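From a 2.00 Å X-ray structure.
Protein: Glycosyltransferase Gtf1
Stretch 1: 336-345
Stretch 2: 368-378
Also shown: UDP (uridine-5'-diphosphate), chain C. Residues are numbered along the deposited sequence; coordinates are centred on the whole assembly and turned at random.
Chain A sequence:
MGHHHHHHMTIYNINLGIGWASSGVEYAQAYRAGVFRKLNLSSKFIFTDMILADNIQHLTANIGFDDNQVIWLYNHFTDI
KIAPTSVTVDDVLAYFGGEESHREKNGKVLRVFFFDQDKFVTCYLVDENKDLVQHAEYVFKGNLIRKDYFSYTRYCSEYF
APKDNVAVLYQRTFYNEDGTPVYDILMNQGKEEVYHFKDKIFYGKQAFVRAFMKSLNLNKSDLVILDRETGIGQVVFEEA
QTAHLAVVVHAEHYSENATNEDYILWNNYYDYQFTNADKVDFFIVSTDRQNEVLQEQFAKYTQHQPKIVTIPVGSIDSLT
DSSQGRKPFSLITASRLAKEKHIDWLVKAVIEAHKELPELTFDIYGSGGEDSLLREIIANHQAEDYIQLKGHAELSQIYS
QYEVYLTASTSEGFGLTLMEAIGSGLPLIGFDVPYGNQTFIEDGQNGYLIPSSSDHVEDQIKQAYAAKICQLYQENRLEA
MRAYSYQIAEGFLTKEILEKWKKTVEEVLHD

Stretch 1 (336-345) RLAKEKHIDW
Stretch 2 368-378: GGEDSLLREII

Stretch 1 runs as a loop through Ala338, bent at Leu337 (-85/77), where Ala338 N makes a weak hydrogen bond to Arg336 O at 3.0 Å, then a single 3-10 turn at 339-341, and the start of a helix at Ile343; stretch 2 opens with a type I turn from Gly368 to Asp371 and continues as a helix. The two meet at Leu337 and Gly368, whose CA atoms lie 4.1 Å apart, and again at Asp344 and Leu374, 6.1 Å apart, so both chains advance in the same sense along the contact. Together they bury 511 Å².

Arg336 (phi/psi -48/139) takes almost no part in this packing. Its side chain (m, t, m) leads away to UDP, giving NE to O2B at 2.9 Å and NH2 to O1B at 2.8 Å, both nearly linear. NH2 also forms a salt bridge with Glu340 OE2 at 2.7 Å, so the same guanidinium is bonded to the Glu340 carboxylate and to the diphosphate.

Leu337 (-85/77) is the main anchor. Its carbonyl O accepts a hydrogen bond from Glu370 N at 2.9 Å (N-H...O angle 156°), while Gly368 CA approaches the same oxygen at 3.5 Å in a CA-H...O contact. Gly368 adopts phi/psi 154/168; a CB there would come within 2.5 Å of Leu337 O and would also jam against the preceding carbonyl, so glycine fits on both counts. The buried leucine side chain (m, t) points toward stretch 2, with CD1 3.7 Å from Asp371 CB and CD2 4.5 Å from Leu374 CD1.

Ala338 (-128/151) turns its methyl away, and its carbonyl C lies 3.6 Å from Glu370 CG. Lys339 (-51/-46) then begins the 3-10 turn, in which Lys341 N bonds to Ala338 O at 3.0 Å and His342 N to Lys339 O at 2.9 Å. The long lysine side chain (m, t, t, p) is exposed, and its NZ forms a salt bridge with Glu370 OE2 at 3.1 Å. Glu370 (m, m, chi3 -82°) points its CB toward stretch 1, and its folded chain covers the Leu337-Ala338 backbone on the way to the lysine.

Glu340 (chi1 p) and Lys341 (m, m, t, t) make no contact with stretch 2; Lys341 NZ instead reaches UDP O1B at 2.8 Å. His342, with positive phi/psi of 47/44, occupies the N-cap position, and its CA-to-CB bond points away from stretch 2.

In the helix that follows, Ile343 (m, t) is buried and sets CG2 3.9 Å from Leu374 CD1. Leu374 (m, t) leaves its backbone sideways but bends nearer, bringing CD2 to 3.6 Å from Asp344 N. Asp344 (chi1 p, chi2 -51°) points toward stretch 2 and plays two roles. Its CB packs 3.5 Å from Ile377 CD1 and 4.1 Å from Leu373 CD2, whereas OD1 accepts a hydrogen bond from a water at 2.8 Å. That water also donates to Glu370 OE1 at 2.8 Å, bridging two carboxylates. Trp345 (m, chi2 -15°) points away and is buried elsewhere in the structure.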

# COMPACT_ATOMS: atom_id res chain seq x y z
N ARG A 336 0.10 -9.77 -0.44
CA ARG A 336 -0.78 -9.79 0.72
C ARG A 336 -1.32 -11.22 0.89
O ARG A 336 -1.66 -11.89 -0.09
CB ARG A 336 -1.95 -8.83 0.53
CG ARG A 336 -1.56 -7.35 0.41
CD ARG A 336 -2.76 -6.49 0.05
NE ARG A 336 -3.17 -6.71 -1.34
CZ ARG A 336 -4.35 -7.20 -1.71
NH1 ARG A 336 -5.26 -7.54 -0.79
NH2 ARG A 336 -4.62 -7.37 -3.00
N LEU A 337 -1.39 -11.67 2.14
CA LEU A 337 -1.98 -12.97 2.44
C LEU A 337 -3.49 -12.82 2.58
O LEU A 337 -4.05 -12.81 3.68
CB LEU A 337 -1.33 -13.61 3.67
CG LEU A 337 0.19 -13.53 3.76
CD1 LEU A 337 0.66 -14.20 5.05
CD2 LEU A 337 0.92 -14.11 2.54
N ALA A 338 -4.14 -12.70 1.43
CA ALA A 338 -5.50 -12.29 1.35
C ALA A 338 -6.21 -13.33 0.51
O ALA A 338 -5.60 -13.95 -0.35
CB ALA A 338 -5.60 -10.90 0.68
N LYS A 339 -7.51 -13.51 0.78
CA LYS A 339 -8.31 -14.53 0.10
C LYS A 339 -8.20 -14.47 -1.42
O LYS A 339 -8.00 -15.50 -2.04
CB LYS A 339 -9.79 -14.41 0.50
CG LYS A 339 -10.06 -14.84 1.92
CD LYS A 339 -11.54 -14.79 2.25
CE LYS A 339 -11.82 -15.43 3.61
NZ LYS A 339 -10.81 -15.01 4.63
N GLU A 340 -8.30 -13.26 -2.00
CA GLU A 340 -8.26 -13.08 -3.46
C GLU A 340 -6.95 -13.53 -4.14
O GLU A 340 -6.89 -13.65 -5.38
CB GLU A 340 -8.60 -11.62 -3.85
CG GLU A 340 -7.50 -10.61 -3.49
CD GLU A 340 -7.93 -9.15 -3.63
OE1 GLU A 340 -9.01 -8.86 -4.20
OE2 GLU A 340 -7.17 -8.26 -3.17
N LYS A 341 -5.91 -13.78 -3.34
CA LYS A 341 -4.63 -14.30 -3.87
C LYS A 341 -4.58 -15.84 -3.84
O LYS A 341 -3.72 -16.44 -4.48
CB LYS A 341 -3.43 -13.73 -3.09
CG LYS A 341 -3.33 -12.19 -3.08
CD LYS A 341 -2.92 -11.62 -4.46
CE LYS A 341 -2.93 -10.09 -4.44
NZ LYS A 341 -2.14 -9.47 -5.56
N HIS A 342 -5.49 -16.46 -3.08
CA HIS A 342 -5.65 -17.92 -3.01
C HIS A 342 -4.36 -18.67 -2.85
O HIS A 342 -4.15 -19.70 -3.51
CB HIS A 342 -6.36 -18.45 -4.26
CG HIS A 342 -7.64 -17.74 -4.57
ND1 HIS A 342 -8.81 -18.03 -3.96
CD2 HIS A 342 -7.91 -16.70 -5.46
CE1 HIS A 342 -9.78 -17.23 -4.44
NE2 HIS A 342 -9.23 -16.42 -5.37
N ILE A 343 -3.50 -18.18 -1.96
CA ILE A 343 -2.21 -18.83 -1.74
C ILE A 343 -2.42 -20.27 -1.24
O ILE A 343 -1.57 -21.13 -1.49
CB ILE A 343 -1.29 -18.00 -0.83
CG1 ILE A 343 -0.97 -16.66 -1.49
CG2 ILE A 343 0.01 -18.74 -0.56
CD1 ILE A 343 -0.30 -15.67 -0.57
N ASP A 344 -3.56 -20.53 -0.60
CA ASP A 344 -3.86 -21.88 -0.12
C ASP A 344 -3.89 -22.91 -1.25
O ASP A 344 -3.42 -24.03 -1.08
CB ASP A 344 -5.13 -21.93 0.73
CG ASP A 344 -6.35 -21.39 0.01
OD1 ASP A 344 -6.25 -20.26 -0.52
OD2 ASP A 344 -7.39 -22.09 -0.02
N TRP A 345 -4.43 -22.51 -2.40
CA TRP A 345 -4.37 -23.34 -3.60
C TRP A 345 -2.96 -23.64 -4.01
O TRP A 345 -2.66 -24.78 -4.38
CB TRP A 345 -5.16 -22.72 -4.75
CG TRP A 345 -6.63 -22.54 -4.48
CD1 TRP A 345 -7.39 -23.11 -3.47
CD2 TRP A 345 -7.59 -21.74 -5.27
NE1 TRP A 345 -8.70 -22.71 -3.56
CE2 TRP A 345 -8.89 -21.90 -4.61
CE3 TRP A 345 -7.50 -20.93 -6.39
CZ2 TRP A 345 -10.04 -21.27 -5.07
CZ3 TRP A 345 -8.66 -20.28 -6.85
CH2 TRP A 345 -9.90 -20.46 -6.21
N GLY A 368 -0.81 -10.89 6.10
CA GLY A 368 -2.26 -10.84 5.95
C GLY A 368 -2.95 -11.94 6.73
O GLY A 368 -2.30 -12.90 7.19
N GLY A 369 -4.28 -11.82 6.85
CA GLY A 369 -5.08 -12.70 7.69
C GLY A 369 -5.11 -14.15 7.25
O GLY A 369 -5.51 -15.01 8.02
N GLU A 370 -4.68 -14.44 6.02
CA GLU A 370 -4.64 -15.83 5.55
C GLU A 370 -3.52 -16.64 6.17
O GLU A 370 -3.52 -17.87 6.04
CB GLU A 370 -4.60 -15.94 4.02
CG GLU A 370 -5.88 -15.48 3.35
CD GLU A 370 -7.08 -16.32 3.76
OE1 GLU A 370 -7.27 -17.41 3.19
OE2 GLU A 370 -7.84 -15.88 4.65
N ASP A 371 -2.58 -15.99 6.86
CA ASP A 371 -1.48 -16.71 7.50
C ASP A 371 -1.92 -17.88 8.39
O ASP A 371 -1.28 -18.93 8.39
CB ASP A 371 -0.50 -15.79 8.24
CG ASP A 371 -1.16 -14.90 9.28
OD1 ASP A 371 -2.36 -15.08 9.62
OD2 ASP A 371 -0.47 -13.98 9.77
N SER A 372 -3.01 -17.70 9.14
CA SER A 372 -3.51 -18.78 9.99
C SER A 372 -3.89 -20.03 9.19
O SER A 372 -3.45 -21.13 9.51
CB SER A 372 -4.69 -18.33 10.85
OG SER A 372 -4.30 -17.27 11.71
N LEU A 373 -4.70 -19.85 8.14
CA LEU A 373 -5.03 -20.96 7.25
C LEU A 373 -3.78 -21.60 6.64
O LEU A 373 -3.66 -22.82 6.61
CB LEU A 373 -6.03 -20.52 6.16
CG LEU A 373 -6.36 -21.53 5.06
CD1 LEU A 373 -6.90 -22.84 5.64
CD2 LEU A 373 -7.35 -20.96 4.05
N LEU A 374 -2.84 -20.77 6.18
CA LEU A 374 -1.65 -21.28 5.50
C LEU A 374 -0.78 -22.16 6.42
O LEU A 374 -0.34 -23.24 6.01
CB LEU A 374 -0.84 -20.15 4.87
CG LEU A 374 -1.50 -19.29 3.78
CD1 LEU A 374 -0.48 -18.30 3.25
CD2 LEU A 374 -2.09 -20.14 2.65
N ARG A 375 -0.54 -21.69 7.64
CA ARG A 375 0.14 -22.47 8.68
C ARG A 375 -0.57 -23.79 8.99
O ARG A 375 0.08 -24.81 9.22
CB ARG A 375 0.25 -21.64 9.96
CG ARG A 375 1.30 -20.55 9.89
CD ARG A 375 1.64 -20.00 11.26
NE ARG A 375 0.65 -19.04 11.73
CZ ARG A 375 0.72 -17.72 11.56
NH1 ARG A 375 -0.24 -16.94 12.03
NH2 ARG A 375 1.75 -17.16 10.93
N GLU A 376 -1.90 -23.75 9.00
CA GLU A 376 -2.72 -24.93 9.25
C GLU A 376 -2.54 -26.00 8.15
O GLU A 376 -2.33 -27.17 8.46
CB GLU A 376 -4.18 -24.52 9.42
CG GLU A 376 -5.19 -25.66 9.45
CD GLU A 376 -6.62 -25.14 9.38
OE1 GLU A 376 -7.00 -24.32 10.24
OE2 GLU A 376 -7.35 -25.54 8.44
N ILE A 377 -2.61 -25.58 6.88
CA ILE A 377 -2.38 -26.47 5.75
C ILE A 377 -0.98 -27.10 5.78
O ILE A 377 -0.82 -28.31 5.60
CB ILE A 377 -2.62 -25.76 4.39
CG1 ILE A 377 -4.06 -25.25 4.30
CG2 ILE A 377 -2.33 -26.70 3.21
CD1 ILE A 377 -4.31 -24.29 3.16
N ILE A 378 0.03 -26.26 6.03
CA ILE A 378 1.41 -26.70 6.12
C ILE A 378 1.60 -27.71 7.26
O ILE A 378 2.21 -28.77 7.05
CB ILE A 378 2.36 -25.49 6.26
CG1 ILE A 378 2.27 -24.61 5.01
CG2 ILE A 378 3.79 -25.92 6.51
CD1 ILE A 378 2.85 -23.22 5.19
N1 UDP C . 5.62 -6.62 -1.43
C2 UDP C . 6.76 -6.45 -0.62
N3 UDP C . 7.12 -7.42 0.21
C4 UDP C . 6.43 -8.56 0.32
C5 UDP C . 5.29 -8.77 -0.46
C6 UDP C . 4.90 -7.76 -1.35
O2 UDP C . 7.45 -5.40 -0.68
O4 UDP C . 6.84 -9.43 1.12
C1' UDP C . 5.27 -5.54 -2.37
C2' UDP C . 5.64 -5.99 -3.78
O2' UDP C . 7.02 -5.73 -4.14
C3' UDP C . 4.68 -5.22 -4.68
C4' UDP C . 3.49 -4.93 -3.78
O4' UDP C . 3.87 -5.29 -2.45
O3' UDP C . 5.26 -3.99 -5.11
C5' UDP C . 2.25 -5.75 -4.16
O5' UDP C . 1.73 -5.24 -5.37
PA UDP C . 0.83 -6.15 -6.34
O1A UDP C . 0.41 -5.32 -7.52
O2A UDP C . 1.61 -7.42 -6.59
O3A UDP C . -0.40 -6.72 -5.47
PB UDP C . -1.60 -5.95 -4.71
O1B UDP C . -2.81 -6.80 -5.01
O2B UDP C . -1.19 -5.93 -3.25
O3B UDP C . -1.71 -4.59 -5.36
O HOH W 1 -5.45 -18.22 1.17